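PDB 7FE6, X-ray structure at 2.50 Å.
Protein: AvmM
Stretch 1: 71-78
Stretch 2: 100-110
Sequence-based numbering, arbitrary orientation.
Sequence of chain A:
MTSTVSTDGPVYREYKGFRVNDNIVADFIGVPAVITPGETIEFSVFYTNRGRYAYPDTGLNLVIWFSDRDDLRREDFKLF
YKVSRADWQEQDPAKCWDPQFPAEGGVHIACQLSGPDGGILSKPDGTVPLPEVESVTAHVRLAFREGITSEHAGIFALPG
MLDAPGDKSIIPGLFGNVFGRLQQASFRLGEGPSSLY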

ATOM      1  N   ASP A  71      21.213  19.704   1.707  1.00 71.53           N
ATOM      2  CA  ASP A  71      22.431  19.440   0.949  1.00 70.17           C
ATOM      3  C   ASP A  71      22.342  18.224   0.027  1.00 69.56           C
ATOM      4  O   ASP A  71      23.283  17.985  -0.732  1.00 72.10           O
ATOM      5  N   LEU A  72      21.272  17.436   0.080  1.00 68.53           N
ATOM      6  CA  LEU A  72      21.158  16.283  -0.811  1.00 69.46           C
ATOM      7  C   LEU A  72      21.160  16.706  -2.284  1.00 66.13           C
ATOM      8  O   LEU A  72      20.529  17.695  -2.669  1.00 67.18           O
ATOM      9  N   ARG A  73      21.921  15.985  -3.105  1.00 64.04           N
ATOM     10  CA  ARG A  73      21.907  16.178  -4.554  1.00 67.23           C
ATOM     11  C   ARG A  73      21.714  14.835  -5.253  1.00 64.16           C
ATOM     12  O   ARG A  73      21.846  13.777  -4.639  1.00 64.07           O
ATOM     13  N   ARG A  74      21.455  14.886  -6.567  1.00 63.97           N
ATOM     14  CA  ARG A  74      21.278  13.659  -7.351  1.00 62.70           C
ATOM     15  C   ARG A  74      22.472  12.723  -7.203  1.00 61.95           C
ATOM     16  O   ARG A  74      22.315  11.490  -7.170  1.00 58.54           O
ATOM     17  N   GLU A  75      23.674  13.308  -7.129  1.00 60.10           N
ATOM     18  CA  GLU A  75      24.946  12.603  -7.023  1.00 61.35           C
ATOM     19  C   GLU A  75      25.120  11.812  -5.730  1.00 60.11           C
ATOM     20  O   GLU A  75      25.961  10.909  -5.694  1.00 59.36           O
ATOM     21  N   ASP A  76      24.357  12.108  -4.677  1.00 57.66           N
ATOM     22  CA  ASP A  76      24.582  11.467  -3.379  1.00 62.95           C
ATOM     23  C   ASP A  76      23.957  10.081  -3.291  1.00 63.44           C
ATOM     24  O   ASP A  76      24.032   9.438  -2.229  1.00 60.36           O
ATOM     25  N   PHE A  77      23.302   9.634  -4.355  1.00 59.61           N
ATOM     26  CA  PHE A  77      22.711   8.314  -4.382  1.00 60.17           C
ATOM     27  C   PHE A  77      22.863   7.707  -5.771  1.00 57.60           C
ATOM     28  O   PHE A  77      23.109   8.397  -6.764  1.00 55.53           O
ATOM     29  N   LYS A  78      22.765   6.390  -5.810  1.00 55.65           N
ATOM     30  CA  LYS A  78      22.748   5.648  -7.055  1.00 56.68           C
ATOM     31  C   LYS A  78      21.343   5.120  -7.297  1.00 55.04           C
ATOM     32  O   LYS A  78      20.666   4.671  -6.362  1.00 50.07           O
ATOM     33  N   GLN A 100      15.013  21.200  -5.448  1.00 71.15           N
ATOM     34  CA  GLN A 100      13.910  22.050  -5.023  1.00 71.67           C
ATOM     35  C   GLN A 100      13.947  22.161  -3.507  1.00 69.21           C
ATOM     36  O   GLN A 100      14.269  21.194  -2.816  1.00 68.49           O
ATOM     37  N   PHE A 101      13.654  23.348  -2.990  1.00 72.30           N
ATOM     38  CA  PHE A 101      13.824  23.634  -1.569  1.00 71.93           C
ATOM     39  C   PHE A 101      12.484  24.130  -1.057  1.00 77.00           C
ATOM     40  O   PHE A 101      12.203  25.339  -1.097  1.00 78.66           O
ATOM     41  N   PRO A 102      11.637  23.224  -0.556  1.00 78.23           N
ATOM     42  CA  PRO A 102      10.323  23.630  -0.058  1.00 81.46           C
ATOM     43  C   PRO A 102      10.454  24.606   1.096  1.00 89.19           C
ATOM     44  O   PRO A 102      11.456  24.619   1.815  1.00 89.36           O
ATOM     45  N   ALA A 103       9.447  25.473   1.228  1.00 93.79           N
ATOM     46  CA  ALA A 103       9.442  26.417   2.338  1.00 94.10           C
ATOM     47  C   ALA A 103       9.322  25.692   3.673  1.00 98.64           C
ATOM     48  O   ALA A 103       9.833  26.176   4.692  1.00101.18           O
ATOM     49  N   GLU A 104       8.695  24.512   3.679  1.00 94.56           N
ATOM     50  CA  GLU A 104       8.562  23.695   4.879  1.00 93.93           C
ATOM     51  C   GLU A 104       9.843  22.941   5.219  1.00 91.60           C
ATOM     52  O   GLU A 104       9.808  22.041   6.067  1.00 91.62           O
ATOM     53  N   GLY A 105      10.932  23.246   4.515  1.00 90.94           N
ATOM     54  CA  GLY A 105      12.287  22.815   4.798  1.00 87.75           C
ATOM     55  C   GLY A 105      12.763  21.702   3.881  1.00 84.73           C
ATOM     56  O   GLY A 105      11.982  21.027   3.203  1.00 85.45           O
ATOM     57  N   GLY A 106      14.081  21.505   3.864  1.00 78.04           N
ATOM     58  CA  GLY A 106      14.627  20.389   3.124  1.00 71.66           C
ATOM     59  C   GLY A 106      15.007  20.683   1.684  1.00 72.46           C
ATOM     60  O   GLY A 106      15.206  21.819   1.236  1.00 73.57           O
ATOM     61  N   VAL A 107      15.142  19.580   0.950  1.00 73.30           N
ATOM     62  CA  VAL A 107      15.433  19.579  -0.478  1.00 70.55           C
ATOM     63  C   VAL A 107      14.801  18.317  -1.050  1.00 68.80           C
ATOM     64  O   VAL A 107      14.650  17.310  -0.350  1.00 66.88           O
ATOM     65  N   HIS A 108      14.404  18.373  -2.324  1.00 65.30           N
ATOM     66  CA  HIS A 108      13.982  17.153  -2.994  1.00 64.31           C
ATOM     67  C   HIS A 108      14.535  17.108  -4.410  1.00 64.17           C
ATOM     68  O   HIS A 108      14.762  18.139  -5.051  1.00 65.09           O
ATOM     69  N   ILE A 109      14.816  15.893  -4.867  1.00 62.90           N
ATOM     70  CA  ILE A 109      15.444  15.656  -6.162  1.00 62.94           C
ATOM     71  C   ILE A 109      14.445  14.841  -6.983  1.00 63.54           C
ATOM     72  O   ILE A 109      14.195  13.664  -6.680  1.00 60.39           O
ATOM     73  N   ALA A 110      13.869  15.461  -8.018  1.00 63.83           N
ATOM     74  CA  ALA A 110      12.891  14.804  -8.874  1.00 60.78           C
ATOM     75  C   ALA A 110      13.594  14.100 -10.032  1.00 61.80           C
ATOM     76  O   ALA A 110      14.377  14.717 -10.758  1.00 63.04           O
TER

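Packing of residues 71-78, a loop, a short 3-10 segment (74-76) and the start of a strand, against residues 100-110 of AvmM, a contact that buries 313 Å² counted over both sides and contains no hydrogen bond from one stretch to the other. Most of the covered surface belongs to apolar residues, and side chains also pack on backbone atoms. Along strand 107-110 the side chains alternate: Val-107 and Ile-109 point toward the first stretch, whereas His-108 and Ala-110 point away.

Ile-109 is the centre, with 91 Å² covered. Its m, m rotamer (chi1 -50°, chi2 -57°) places CD1 against the backbone of Leu-72 and Arg-73, with Ile-109 CD1 3.7 Å from Leu-72 O and 4.0 Å from Arg-73 CA. Ile-109 CG1 lies 4.2 Å from Leu-72 CG. Ile-109 CG2, the other branch, sits 3.9 Å from Arg-74 CB and 4.2 Å from Phe-77 CZ, meeting the Phe-77 ring at its edge, near the ring plane. Phe-77 points toward the second stretch with chi1 in p (55°). Arg-74 contributes the start of its side chain; chi1 t and chi2 p lead its end away, and its NE and NH2 are hydrogen-bonded elsewhere in the structure.

Val-107, with 51 Å² covered and chi1 in p (62°), faces Leu-72, which gives up 47 Å² and also points inward. The Leu-72 rotamer is t, p. Leu-72 CB rests 3.7 Å from Val-107 CG1, so these two buried residues extend the apolar patch begun at Ile-109. Val-107 CG2 lies 3.9 Å from Arg-73 NH1.

Arg-73 leaves its backbone pointing away, but the m, m, t course of chi1 to chi3 brings the guanidinium back to the second stretch. Arg-73 NH2 lies 3.8 Å from Phe-101 CZ, near the plane of the phenylalanine ring and at its edge; this is an edge approach rather than a stack. Phe-101 starts sideways, and chi1 in m (-59°) carries its ring nearer. Arg-73 NH1 donates to Leu-72 O at 2.5 Å, and it is also hydrogen-bonded elsewhere in the structure. Asp-76 does not reach the second stretch; it is tied to Arg-73 by two hydrogen bonds, Arg-73 N to Asp-76 OD2 at 2.7 Å and Asp-76 N to Arg-73 O at 3.0 Å.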

ATOM      1  CB  ASP A  71      23.605  19.248   1.907  1.00 70.06           C
ATOM      2  CG  ASP A  71      23.281  18.274   3.032  1.00 72.75           C
ATOM      3  OD1 ASP A  71      22.083  18.100   3.355  1.00 70.26           O
ATOM      4  OD2 ASP A  71      24.225  17.668   3.581  1.00 70.74           O
ATOM      5  CB  LEU A  72      19.886  15.487  -0.483  1.00 68.04           C
ATOM      6  CG  LEU A  72      19.476  14.303  -1.371  1.00 64.08           C
ATOM      7  CD1 LEU A  72      20.482  13.168  -1.242  1.00 64.09           C
ATOM      8  CD2 LEU A  72      18.060  13.805  -1.033  1.00 63.99           C
ATOM      9  CB  ARG A  73      23.203  16.845  -5.038  1.00 62.80           C
ATOM     10  CG  ARG A  73      23.421  18.198  -4.419  1.00 65.17           C
ATOM     11  CD  ARG A  73      22.348  19.205  -4.834  1.00 67.85           C
ATOM     12  NE  ARG A  73      22.604  20.502  -4.204  1.00 69.45           N
ATOM     13  CZ  ARG A  73      22.000  20.929  -3.098  1.00 70.78           C
ATOM     14  NH1 ARG A  73      21.061  20.174  -2.512  1.00 68.22           N
ATOM     15  NH2 ARG A  73      22.320  22.115  -2.586  1.00 69.03           N
ATOM     16  CB  ARG A  74      21.046  14.008  -8.830  1.00 61.45           C
ATOM     17  CG  ARG A  74      21.034  12.807  -9.781  1.00 57.43           C
ATOM     18  CD  ARG A  74      19.955  11.772  -9.425  1.00 57.51           C
ATOM     19  NE  ARG A  74      19.963  10.646 -10.355  1.00 56.74           N
ATOM     20  CZ  ARG A  74      20.752   9.579 -10.237  1.00 55.56           C
ATOM     21  NH1 ARG A  74      21.600   9.486  -9.217  1.00 53.13           N
ATOM     22  NH2 ARG A  74      20.699   8.603 -11.143  1.00 54.55           N
ATOM     23  CB  GLU A  75      26.099  13.622  -7.143  1.00 66.53           C
ATOM     24  CG  GLU A  75      26.264  14.273  -8.531  1.00 68.03           C
ATOM     25  CD  GLU A  75      25.095  15.183  -8.918  1.00 72.12           C
ATOM     26  OE1 GLU A  75      24.762  16.090  -8.111  1.00 73.16           O
ATOM     27  OE2 GLU A  75      24.495  14.964 -10.018  1.00 67.81           O
ATOM     28  CB  ASP A  76      24.021  12.320  -2.240  1.00 65.75           C
ATOM     29  CG  ASP A  76      24.733  13.630  -2.092  1.00 66.47           C
ATOM     30  OD1 ASP A  76      25.985  13.633  -2.133  1.00 67.35           O
ATOM     31  OD2 ASP A  76      24.025  14.659  -1.957  1.00 66.17           O
ATOM     32  CB  PHE A  77      21.245   8.362  -3.933  1.00 55.32           C
ATOM     33  CG  PHE A  77      20.369   9.323  -4.714  1.00 57.43           C
ATOM     34  CD1 PHE A  77      19.660   8.892  -5.834  1.00 53.90           C
ATOM     35  CD2 PHE A  77      20.198  10.636  -4.287  1.00 58.03           C
ATOM     36  CE1 PHE A  77      18.831   9.763  -6.526  1.00 52.66           C
ATOM     37  CE2 PHE A  77      19.364  11.504  -4.980  1.00 58.77           C
ATOM     38  CZ  PHE A  77      18.673  11.059  -6.099  1.00 52.91           C
ATOM     39  CB  LYS A  78      23.753   4.502  -7.033  1.00 56.08           C
ATOM     40  CG  LYS A  78      25.160   4.973  -7.091  1.00 53.61           C
ATOM     41  CD  LYS A  78      26.108   3.818  -7.161  1.00 57.09           C
ATOM     42  CE  LYS A  78      27.522   4.331  -7.136  1.00 55.60           C
ATOM     43  NZ  LYS A  78      27.868   5.151  -8.343  1.00 61.49           N
ATOM     44  CB  GLN A 100      12.561  21.497  -5.484  1.00 69.32           C
ATOM     45  CG  GLN A 100      12.420  21.334  -6.988  1.00 70.80           C
ATOM     46  CD  GLN A 100      12.481  22.653  -7.720  1.00 75.41           C
ATOM     47  OE1 GLN A 100      11.706  23.569  -7.424  1.00 77.71           O
ATOM     48  NE2 GLN A 100      13.420  22.774  -8.665  1.00 71.07           N
ATOM     49  CB  PHE A 101      14.932  24.657  -1.340  1.00 69.74           C
ATOM     50  CG  PHE A 101      16.280  24.225  -1.865  1.00 69.95           C
ATOM     51  CD1 PHE A 101      16.637  24.470  -3.188  1.00 72.88           C
ATOM     52  CD2 PHE A 101      17.186  23.572  -1.047  1.00 69.42           C
ATOM     53  CE1 PHE A 101      17.882  24.077  -3.681  1.00 72.34           C
ATOM     54  CE2 PHE A 101      18.427  23.169  -1.529  1.00 70.51           C
ATOM     55  CZ  PHE A 101      18.778  23.424  -2.845  1.00 72.17           C
ATOM     56  CB  PRO A 102       9.694  22.309   0.397  1.00 84.14           C
ATOM     57  CG  PRO A 102      10.438  21.254  -0.355  1.00 76.60           C
ATOM     58  CD  PRO A 102      11.825  21.765  -0.479  1.00 76.20           C
ATOM     59  CB  ALA A 103       8.311  27.426   2.165  1.00 94.82           C
ATOM     60  CB  GLU A 104       7.356  22.750   4.757  1.00 91.73           C
ATOM     61  CG  GLU A 104       7.425  21.712   3.657  1.00 96.30           C
ATOM     62  CD  GLU A 104       6.798  22.216   2.361  1.00 97.01           C
ATOM     63  OE1 GLU A 104       6.575  23.438   2.253  1.00 95.94           O
ATOM     64  OE2 GLU A 104       6.503  21.398   1.463  1.00100.50           O
ATOM     65  CB  VAL A 107      16.952  19.631  -0.770  1.00 68.49           C
ATOM     66  CG1 VAL A 107      17.655  18.400  -0.203  1.00 68.50           C
ATOM     67  CG2 VAL A 107      17.206  19.748  -2.260  1.00 67.28           C
ATOM     68  CB  HIS A 108      12.449  16.986  -2.962  1.00 65.73           C
ATOM     69  CG  HIS A 108      11.681  17.924  -3.846  1.00 68.39           C
ATOM     70  ND1 HIS A 108      11.703  17.842  -5.222  1.00 68.98           N
ATOM     71  CD2 HIS A 108      10.826  18.932  -3.546  1.00 70.77           C
ATOM     72  CE1 HIS A 108      10.905  18.762  -5.734  1.00 67.92           C
ATOM     73  NE2 HIS A 108      10.368  19.445  -4.739  1.00 70.40           N
ATOM     74  CB  ILE A 109      16.783  14.908  -6.038  1.00 63.35           C
ATOM     75  CG1 ILE A 109      17.714  15.548  -4.999  1.00 62.84           C
ATOM     76  CG2 ILE A 109      17.492  14.895  -7.376  1.00 61.33           C
ATOM     77  CD1 ILE A 109      18.014  16.979  -5.244  1.00 61.77           C
ATOM     78  CB  ALA A 110      11.865  15.811  -9.394  1.00 60.31           C
TER